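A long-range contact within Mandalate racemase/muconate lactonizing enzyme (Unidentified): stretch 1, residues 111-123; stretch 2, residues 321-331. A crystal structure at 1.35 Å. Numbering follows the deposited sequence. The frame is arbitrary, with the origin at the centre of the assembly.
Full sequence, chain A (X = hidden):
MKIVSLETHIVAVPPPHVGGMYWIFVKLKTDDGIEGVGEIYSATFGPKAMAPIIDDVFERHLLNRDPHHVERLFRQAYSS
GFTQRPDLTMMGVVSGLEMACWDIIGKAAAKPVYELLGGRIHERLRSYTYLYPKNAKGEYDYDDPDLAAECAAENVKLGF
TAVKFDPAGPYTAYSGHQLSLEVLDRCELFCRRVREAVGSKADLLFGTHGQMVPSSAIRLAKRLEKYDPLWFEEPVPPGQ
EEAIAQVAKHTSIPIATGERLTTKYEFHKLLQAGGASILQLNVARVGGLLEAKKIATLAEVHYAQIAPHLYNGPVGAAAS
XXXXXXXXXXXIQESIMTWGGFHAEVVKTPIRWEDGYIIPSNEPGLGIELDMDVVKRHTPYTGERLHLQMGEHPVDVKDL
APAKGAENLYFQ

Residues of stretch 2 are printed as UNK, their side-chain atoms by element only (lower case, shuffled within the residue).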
# COMPACT_ATOMS: atom_id res chain seq x y z
N LYS A 111 36.82 -0.69 -32.29
CA LYS A 111 35.78 -1.66 -31.92
C LYS A 111 34.40 -1.11 -32.22
O LYS A 111 34.18 0.10 -32.11
CB LYS A 111 35.83 -1.98 -30.42
CG LYS A 111 37.14 -2.56 -29.90
CD LYS A 111 37.50 -3.87 -30.57
CE LYS A 111 36.52 -4.96 -30.25
NZ LYS A 111 37.02 -6.26 -30.81
N PRO A 112 33.44 -1.99 -32.57
CA PRO A 112 32.03 -1.57 -32.55
C PRO A 112 31.67 -1.10 -31.14
O PRO A 112 32.21 -1.61 -30.15
CB PRO A 112 31.28 -2.87 -32.86
CG PRO A 112 32.27 -3.75 -33.55
CD PRO A 112 33.59 -3.41 -32.91
N VAL A 113 30.76 -0.14 -31.05
CA VAL A 113 30.31 0.34 -29.75
C VAL A 113 29.75 -0.80 -28.90
O VAL A 113 29.96 -0.83 -27.68
CB VAL A 113 29.30 1.50 -29.92
CG1 VAL A 113 28.63 1.82 -28.59
CG2 VAL A 113 30.02 2.72 -30.46
N TYR A 114 29.06 -1.76 -29.52
CA TYR A 114 28.51 -2.87 -28.74
C TYR A 114 29.58 -3.70 -28.03
O TYR A 114 29.27 -4.38 -27.05
CB TYR A 114 27.53 -3.76 -29.54
CG TYR A 114 28.10 -4.43 -30.78
CD1 TYR A 114 28.99 -5.49 -30.69
CD2 TYR A 114 27.70 -4.02 -32.05
CE1 TYR A 114 29.50 -6.10 -31.83
CE2 TYR A 114 28.19 -4.62 -33.19
CZ TYR A 114 29.09 -5.66 -33.08
OH TYR A 114 29.59 -6.25 -34.22
N GLU A 115 30.83 -3.65 -28.50
CA GLU A 115 31.91 -4.36 -27.82
C GLU A 115 32.44 -3.60 -26.60
O GLU A 115 33.25 -4.14 -25.84
CB GLU A 115 33.05 -4.72 -28.78
CG GLU A 115 32.65 -5.63 -29.95
CD GLU A 115 32.23 -7.04 -29.52
OE1 GLU A 115 31.44 -7.20 -28.58
OE2 GLU A 115 32.70 -8.01 -30.15
N LEU A 116 31.97 -2.36 -26.42
CA LEU A 116 32.38 -1.54 -25.28
C LEU A 116 31.26 -1.36 -24.26
O LEU A 116 31.51 -1.00 -23.11
CB LEU A 116 32.88 -0.18 -25.76
CG LEU A 116 34.02 -0.24 -26.78
CD1 LEU A 116 34.37 1.15 -27.27
CD2 LEU A 116 35.23 -0.92 -26.16
N LEU A 117 30.02 -1.62 -24.68
CA LEU A 117 28.86 -1.44 -23.80
C LEU A 117 28.29 -2.78 -23.30
O LEU A 117 27.11 -2.88 -22.96
CB LEU A 117 27.77 -0.62 -24.50
CG LEU A 117 27.95 0.90 -24.49
CD1 LEU A 117 26.87 1.59 -25.30
CD2 LEU A 117 27.94 1.43 -23.06
N GLY A 118 29.13 -3.81 -23.27
CA GLY A 118 28.72 -5.09 -22.72
C GLY A 118 29.09 -6.27 -23.59
O GLY A 118 29.10 -7.41 -23.12
N GLY A 119 29.37 -6.01 -24.86
CA GLY A 119 29.80 -7.06 -25.76
C GLY A 119 28.64 -7.71 -26.48
O GLY A 119 27.50 -7.75 -25.99
N ARG A 120 28.94 -8.26 -27.66
CA ARG A 120 27.92 -8.95 -28.44
C ARG A 120 27.22 -10.05 -27.65
O ARG A 120 27.87 -10.85 -26.96
CB ARG A 120 28.54 -9.54 -29.71
CG ARG A 120 27.52 -10.22 -30.61
CD ARG A 120 28.18 -11.00 -31.72
NE ARG A 120 28.73 -10.15 -32.78
CZ ARG A 120 28.01 -9.65 -33.78
NH1 ARG A 120 26.71 -9.88 -33.84
NH2 ARG A 120 28.59 -8.90 -34.71
N ILE A 121 25.90 -10.08 -27.75
CA ILE A 121 25.09 -11.20 -27.29
C ILE A 121 24.41 -11.84 -28.49
O ILE A 121 24.36 -13.07 -28.61
CB ILE A 121 24.01 -10.73 -26.28
CG1 ILE A 121 24.69 -10.24 -25.01
CG2 ILE A 121 23.02 -11.85 -25.99
CD1 ILE A 121 23.75 -9.57 -24.05
N HIS A 122 23.92 -11.01 -29.40
CA HIS A 122 23.13 -11.48 -30.52
C HIS A 122 23.90 -11.46 -31.82
O HIS A 122 24.56 -10.47 -32.15
CB HIS A 122 21.88 -10.61 -30.66
CG HIS A 122 21.11 -10.50 -29.39
ND1 HIS A 122 20.35 -11.54 -28.90
CD2 HIS A 122 21.02 -9.51 -28.48
CE1 HIS A 122 19.80 -11.19 -27.75
NE2 HIS A 122 20.20 -9.95 -27.47
N GLU A 123 23.83 -12.56 -32.56
CA GLU A 123 24.42 -12.61 -33.89
C GLU A 123 23.54 -11.87 -34.90
O GLU A 123 24.04 -11.30 -35.87
CB GLU A 123 24.65 -14.05 -34.32
CG GLU A 123 25.64 -14.81 -33.44
CD GLU A 123 27.04 -14.20 -33.44
OE1 GLU A 123 27.39 -13.48 -34.40
OE2 GLU A 123 27.80 -14.45 -32.48
N UNK A 321 20.80 -0.38 -33.06
CA UNK A 321 21.34 -1.70 -33.32
C UNK A 321 22.53 -1.98 -32.40
O UNK A 321 22.67 -3.09 -31.90
c UNK A 321 20.45 -1.90 -35.65
c UNK A 321 22.65 -3.02 -35.05
c UNK A 321 20.63 -1.49 -37.11
c UNK A 321 21.73 -1.82 -34.81
N UNK A 322 23.37 -0.98 -32.18
CA UNK A 322 24.50 -1.14 -31.25
C UNK A 322 24.01 -1.51 -29.85
O UNK A 322 24.53 -2.43 -29.22
c UNK A 322 25.35 0.12 -31.20
o UNK A 322 28.00 -0.85 -31.99
c UNK A 322 26.06 0.44 -32.51
c UNK A 322 27.16 -0.54 -32.84
n UNK A 322 27.18 -1.03 -34.07
N UNK A 323 23.00 -0.80 -29.36
CA UNK A 323 22.44 -1.11 -28.05
C UNK A 323 21.85 -2.53 -28.04
O UNK A 323 22.15 -3.32 -27.15
c UNK A 323 20.60 -0.43 -26.37
c UNK A 323 21.52 -0.23 -25.17
c UNK A 323 21.35 -0.11 -27.68
c UNK A 323 19.34 0.40 -26.24
N UNK A 324 21.03 -2.83 -29.04
CA UNK A 324 20.33 -4.11 -29.06
C UNK A 324 21.30 -5.29 -29.03
O UNK A 324 21.05 -6.29 -28.35
c UNK A 324 19.43 -4.20 -30.28
N UNK A 325 22.40 -5.17 -29.76
CA UNK A 325 23.35 -6.26 -29.94
C UNK A 325 23.96 -6.71 -28.61
O UNK A 325 24.29 -7.88 -28.44
o UNK A 325 23.80 -5.59 -32.22
c UNK A 325 25.47 -6.96 -31.16
c UNK A 325 24.44 -5.85 -30.96
N UNK A 326 24.08 -5.78 -27.66
CA UNK A 326 24.69 -6.08 -26.36
C UNK A 326 23.69 -6.09 -25.20
O UNK A 326 24.09 -5.98 -24.04
s UNK A 326 25.42 -3.37 -25.89
c UNK A 326 25.84 -5.11 -26.06
N UNK A 327 22.40 -6.26 -25.51
CA UNK A 327 21.35 -6.21 -24.50
C UNK A 327 20.74 -7.59 -24.26
O UNK A 327 20.19 -8.19 -25.17
c UNK A 327 20.23 -5.24 -24.93
c UNK A 327 19.05 -5.30 -23.98
o UNK A 327 20.73 -3.90 -24.96
N UNK A 328 20.84 -8.11 -23.02
CA UNK A 328 20.35 -9.47 -22.78
C UNK A 328 18.82 -9.59 -22.78
O UNK A 328 18.30 -10.65 -23.09
c UNK A 328 21.12 -8.48 -20.73
c UNK A 328 20.93 -9.81 -21.40
c UNK A 328 21.49 -7.52 -21.84
N UNK A 329 18.12 -8.51 -22.45
CA UNK A 329 16.66 -8.50 -22.41
C UNK A 329 16.06 -7.81 -23.62
O UNK A 329 15.08 -7.06 -23.52
c UNK A 329 16.16 -7.87 -21.10
n UNK A 329 15.92 -5.64 -20.18
o UNK A 329 17.84 -6.15 -21.23
c UNK A 329 16.71 -6.47 -20.85
N UNK A 330 16.65 -8.06 -24.78
CA UNK A 330 16.19 -7.52 -26.04
C UNK A 330 15.06 -8.36 -26.61
O UNK A 330 15.18 -9.58 -26.71
c UNK A 330 16.60 -8.00 -30.71
c UNK A 330 16.22 -6.74 -31.10
c UNK A 330 16.20 -5.70 -30.19
c UNK A 330 16.96 -8.24 -29.39
c UNK A 330 16.57 -5.95 -28.86
c UNK A 330 17.36 -7.49 -27.03
c UNK A 330 16.95 -7.22 -28.45
N UNK A 331 13.96 -7.72 -27.00
CA UNK A 331 12.83 -8.41 -27.63
C UNK A 331 12.86 -8.33 -29.15
O UNK A 331 12.87 -9.35 -29.83
c UNK A 331 11.51 -7.82 -27.12
c UNK A 331 10.04 -9.82 -27.64
c UNK A 331 8.99 -7.59 -27.17
c UNK A 331 10.20 -8.30 -27.77

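Position 321 carries four carbons, forked at the first, with one arm two carbons long. They make no contact with stretch 1, and the branching at CB identifies Ile321. At position 322 there are three carbons in a row, the third bearing one oxygen and one nitrogen, a primary amide one methylene longer than that of asparagine: Gln322. Its OE1 accepts a hydrogen bond from Tyr114 N at 2.8 Å; Val113 N lies 3.0 Å from Gln322 OE1, but at a poor angle. Position 323 has four carbons forked at the second; the CA-to-CB bond points away from stretch 1, though the end comes nearer without making contact, and the residue is Leu323. A single carbon at position 324 defines Ala324, whose contribution is its backbone: Ala324 O lies 3.2 Å from His122 CD2, at the edge of the imidazole.

Position 325 has one carbon carrying an oxygen and a carbon. The terminal carbon sits over a face of the Tyr114 ring, while the oxygen lies 2.8 Å from the O of Ile321, within its own stretch. This is Thr325; its OG1 donates that hydrogen bond to Ile321 O, and its CG2 makes a CH-pi contact 3.7 Å from the Tyr114 ring centroid. The same methyl also lies over one face of the Arg120 guanidinium. Position 326 ends in sulfur directly after one carbon, hence Cys326. Its CB packs 3.1 Å from Gly119 O, and SG is 3.9 Å from Leu117 CB.

At position 327 one carbon again carries an oxygen and a carbon, its CA-to-CB bond directed away from stretch 1: Thr327, with OG1 bonded to Leu323 O at 2.7 Å. Three carbons closing a ring onto the backbone nitrogen make position 328 Pro328, whose CD meets Ile121 CD1 at 3.8 Å. Position 329 has two carbons, the second carrying one oxygen and one nitrogen; its CA-to-CB bond points away from stretch 1. This shorter amide is Asn329. Position 330 has one carbon and a six-carbon ring without a hydroxyl, Phe330; its ring lies obliquely to that of His122, with centroids 5.5 Å apart. The last position, 331, has four carbons forked at the second and is Leu331, which makes no contact.

The contact joins polar anchors to close packing. Thr325 O receives both Ile121 N at 2.8 Å and His122 N at 3.3 Å, while His122 NE2 donates to Thr327 O at 2.9 Å. Gln322 fixes the backbone at Tyr114, and Thr325 and Cys326 pack against Tyr114, Leu117 and Gly119.

Stretch 2 321-331: IQLATCTPNFL
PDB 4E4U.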